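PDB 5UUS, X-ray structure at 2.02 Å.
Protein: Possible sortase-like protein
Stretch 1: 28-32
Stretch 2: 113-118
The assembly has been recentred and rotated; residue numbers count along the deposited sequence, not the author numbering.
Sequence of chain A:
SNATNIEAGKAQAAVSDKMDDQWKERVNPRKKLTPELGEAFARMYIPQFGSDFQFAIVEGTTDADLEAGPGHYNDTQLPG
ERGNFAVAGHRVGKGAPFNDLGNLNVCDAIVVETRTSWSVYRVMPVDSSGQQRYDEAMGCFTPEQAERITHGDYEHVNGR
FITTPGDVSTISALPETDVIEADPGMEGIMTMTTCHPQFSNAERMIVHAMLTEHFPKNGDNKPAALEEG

Stretch 1 28-32: NPRKK
Stretch 2 113-118: ETRTSW

How do the two stretches lie against each other? Residues 28-32 form an extended segment without regular secondary structure; Arg30 (phi/psi -144/152) and Lys31 (-151/159) are nearly straight, Pro29 less so (-59/116). They pass over the turn at Arg115 (-63/-19) and Thr116 (-121/-3), which follows the strand that includes Glu113 and leads into the strand at Ser117 and Trp118. CA of Pro29 lies 4.9 Å from CA of Thr116, and CA of Lys31 5.7 Å from CA of Arg115. The contact buries 300 Å², both sides summed.

What satisfies the ammonium of Lys31? Its CB points toward the turn, and a p, t, t, t side chain runs far enough to bring NZ 3.2 Å from Thr114 OG1, a hydrogen bond, and 3.2 Å from Thr116 OG1, a weak one. Lysine suits this place because its long methylene chain, with CB 3.9 Å from Arg115 CB, ends in a donor for two hydroxyls.

How is the turn itself held? Thr114 N donates to Ser117 O at 2.9 Å, while Thr116 N donates to Thr114 OG1 at 3.2 Å. That buried hydroxyl also shares a 2.9 Å hydrogen bond with Ser117 OG. Thr114, Thr116 and Ser117 all adopt p rotamers, and Thr114 OG1 meets Lys31 NZ within a compact polar cluster.

What packs beside these polar links? Pro29 CB sits 3.2 Å from Arg115 O, and Thr116 CG2 lies 3.5 Å from both Pro29 O and Arg30 CA, the threonine thus offering a methyl as well as a hydroxyl. Arg115 brings CB to 3.4 Å from Arg30 O, then its m, t, t chain leads away. No backbone hydrogen bond joins the stretches; Pro29 O instead accepts from Asn28 ND2 at 2.9 Å.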

# COMPACT_ATOMS: atom_id res chain seq x y z
N ASN A 28 3.17 -3.99 25.90
CA ASN A 28 2.73 -4.87 24.81
C ASN A 28 2.67 -4.02 23.56
O ASN A 28 2.54 -2.80 23.64
CB ASN A 28 1.34 -5.47 25.11
CG ASN A 28 1.02 -6.65 24.23
OD1 ASN A 28 1.41 -7.77 24.54
ND2 ASN A 28 0.28 -6.41 23.11
N PRO A 29 2.80 -4.66 22.41
CA PRO A 29 2.51 -3.92 21.17
C PRO A 29 1.06 -3.41 21.20
O PRO A 29 0.13 -4.21 21.24
CB PRO A 29 2.73 -4.96 20.07
CG PRO A 29 3.74 -5.90 20.65
CD PRO A 29 3.47 -5.95 22.16
N ARG A 30 0.88 -2.09 21.20
CA ARG A 30 -0.44 -1.43 21.33
C ARG A 30 -0.46 -0.19 20.45
O ARG A 30 0.58 0.40 20.24
CB ARG A 30 -0.71 -1.02 22.76
CG ARG A 30 -0.81 -2.19 23.73
CD ARG A 30 -0.89 -1.68 25.19
NE ARG A 30 -0.98 -2.84 26.07
CZ ARG A 30 -0.40 -2.93 27.26
NH1 ARG A 30 0.30 -1.91 27.75
NH2 ARG A 30 -0.54 -4.07 27.94
N LYS A 31 -1.63 0.22 19.97
CA LYS A 31 -1.67 1.44 19.18
C LYS A 31 -3.02 2.10 19.34
O LYS A 31 -3.99 1.45 19.73
CB LYS A 31 -1.39 1.13 17.70
CG LYS A 31 -2.56 0.45 17.01
CD LYS A 31 -2.19 0.07 15.56
CE LYS A 31 -3.30 -0.73 14.93
NZ LYS A 31 -2.83 -1.48 13.69
N LYS A 32 -3.10 3.39 19.04
CA LYS A 32 -4.40 4.05 19.03
C LYS A 32 -5.22 3.55 17.84
O LYS A 32 -4.66 3.19 16.80
CB LYS A 32 -4.24 5.57 18.94
CG LYS A 32 -3.15 6.11 19.80
CD LYS A 32 -3.05 7.63 19.68
CE LYS A 32 -1.99 8.16 20.62
NZ LYS A 32 -1.81 9.63 20.49
N GLU A 113 4.49 -2.11 8.53
CA GLU A 113 4.51 -2.40 9.94
C GLU A 113 3.72 -1.34 10.70
O GLU A 113 3.91 -0.13 10.47
CB GLU A 113 5.96 -2.41 10.41
CG GLU A 113 6.18 -2.69 11.83
CD GLU A 113 7.62 -2.37 12.24
OE1 GLU A 113 8.41 -1.82 11.40
OE2 GLU A 113 7.94 -2.65 13.40
N THR A 114 2.83 -1.77 11.60
CA THR A 114 2.30 -0.83 12.57
C THR A 114 2.82 -1.18 13.97
O THR A 114 3.59 -2.13 14.13
CB THR A 114 0.76 -0.81 12.57
OG1 THR A 114 0.27 -1.98 13.22
CG2 THR A 114 0.22 -0.72 11.14
N ARG A 115 2.39 -0.45 14.98
CA ARG A 115 2.79 -0.81 16.35
C ARG A 115 2.28 -2.20 16.82
O ARG A 115 2.83 -2.78 17.74
CB ARG A 115 2.35 0.29 17.30
CG ARG A 115 3.11 1.61 17.06
CD ARG A 115 2.55 2.68 17.98
NE ARG A 115 3.14 4.01 17.85
CZ ARG A 115 4.36 4.36 18.26
NH1 ARG A 115 5.20 3.48 18.80
NH2 ARG A 115 4.76 5.63 18.11
N THR A 116 1.26 -2.74 16.16
CA THR A 116 0.71 -4.02 16.56
C THR A 116 0.77 -5.11 15.49
O THR A 116 0.38 -6.24 15.77
CB THR A 116 -0.78 -3.88 16.98
OG1 THR A 116 -1.51 -3.33 15.88
CG2 THR A 116 -0.94 -2.94 18.17
N SER A 117 1.24 -4.81 14.28
CA SER A 117 1.04 -5.78 13.21
C SER A 117 2.05 -5.69 12.07
O SER A 117 2.75 -4.69 11.92
CB SER A 117 -0.37 -5.62 12.63
OG SER A 117 -0.44 -4.42 11.87
N TRP A 118 2.09 -6.75 11.26
CA TRP A 118 2.84 -6.77 10.00
C TRP A 118 1.83 -7.07 8.89
O TRP A 118 0.98 -7.95 9.08
CB TRP A 118 3.96 -7.83 10.01
CG TRP A 118 5.13 -7.50 10.86
CD1 TRP A 118 5.38 -7.96 12.15
CD2 TRP A 118 6.25 -6.67 10.51
NE1 TRP A 118 6.57 -7.45 12.60
CE2 TRP A 118 7.13 -6.65 11.62
CE3 TRP A 118 6.60 -5.94 9.36
CZ2 TRP A 118 8.33 -5.94 11.62
CZ3 TRP A 118 7.80 -5.23 9.35
CH2 TRP A 118 8.65 -5.24 10.47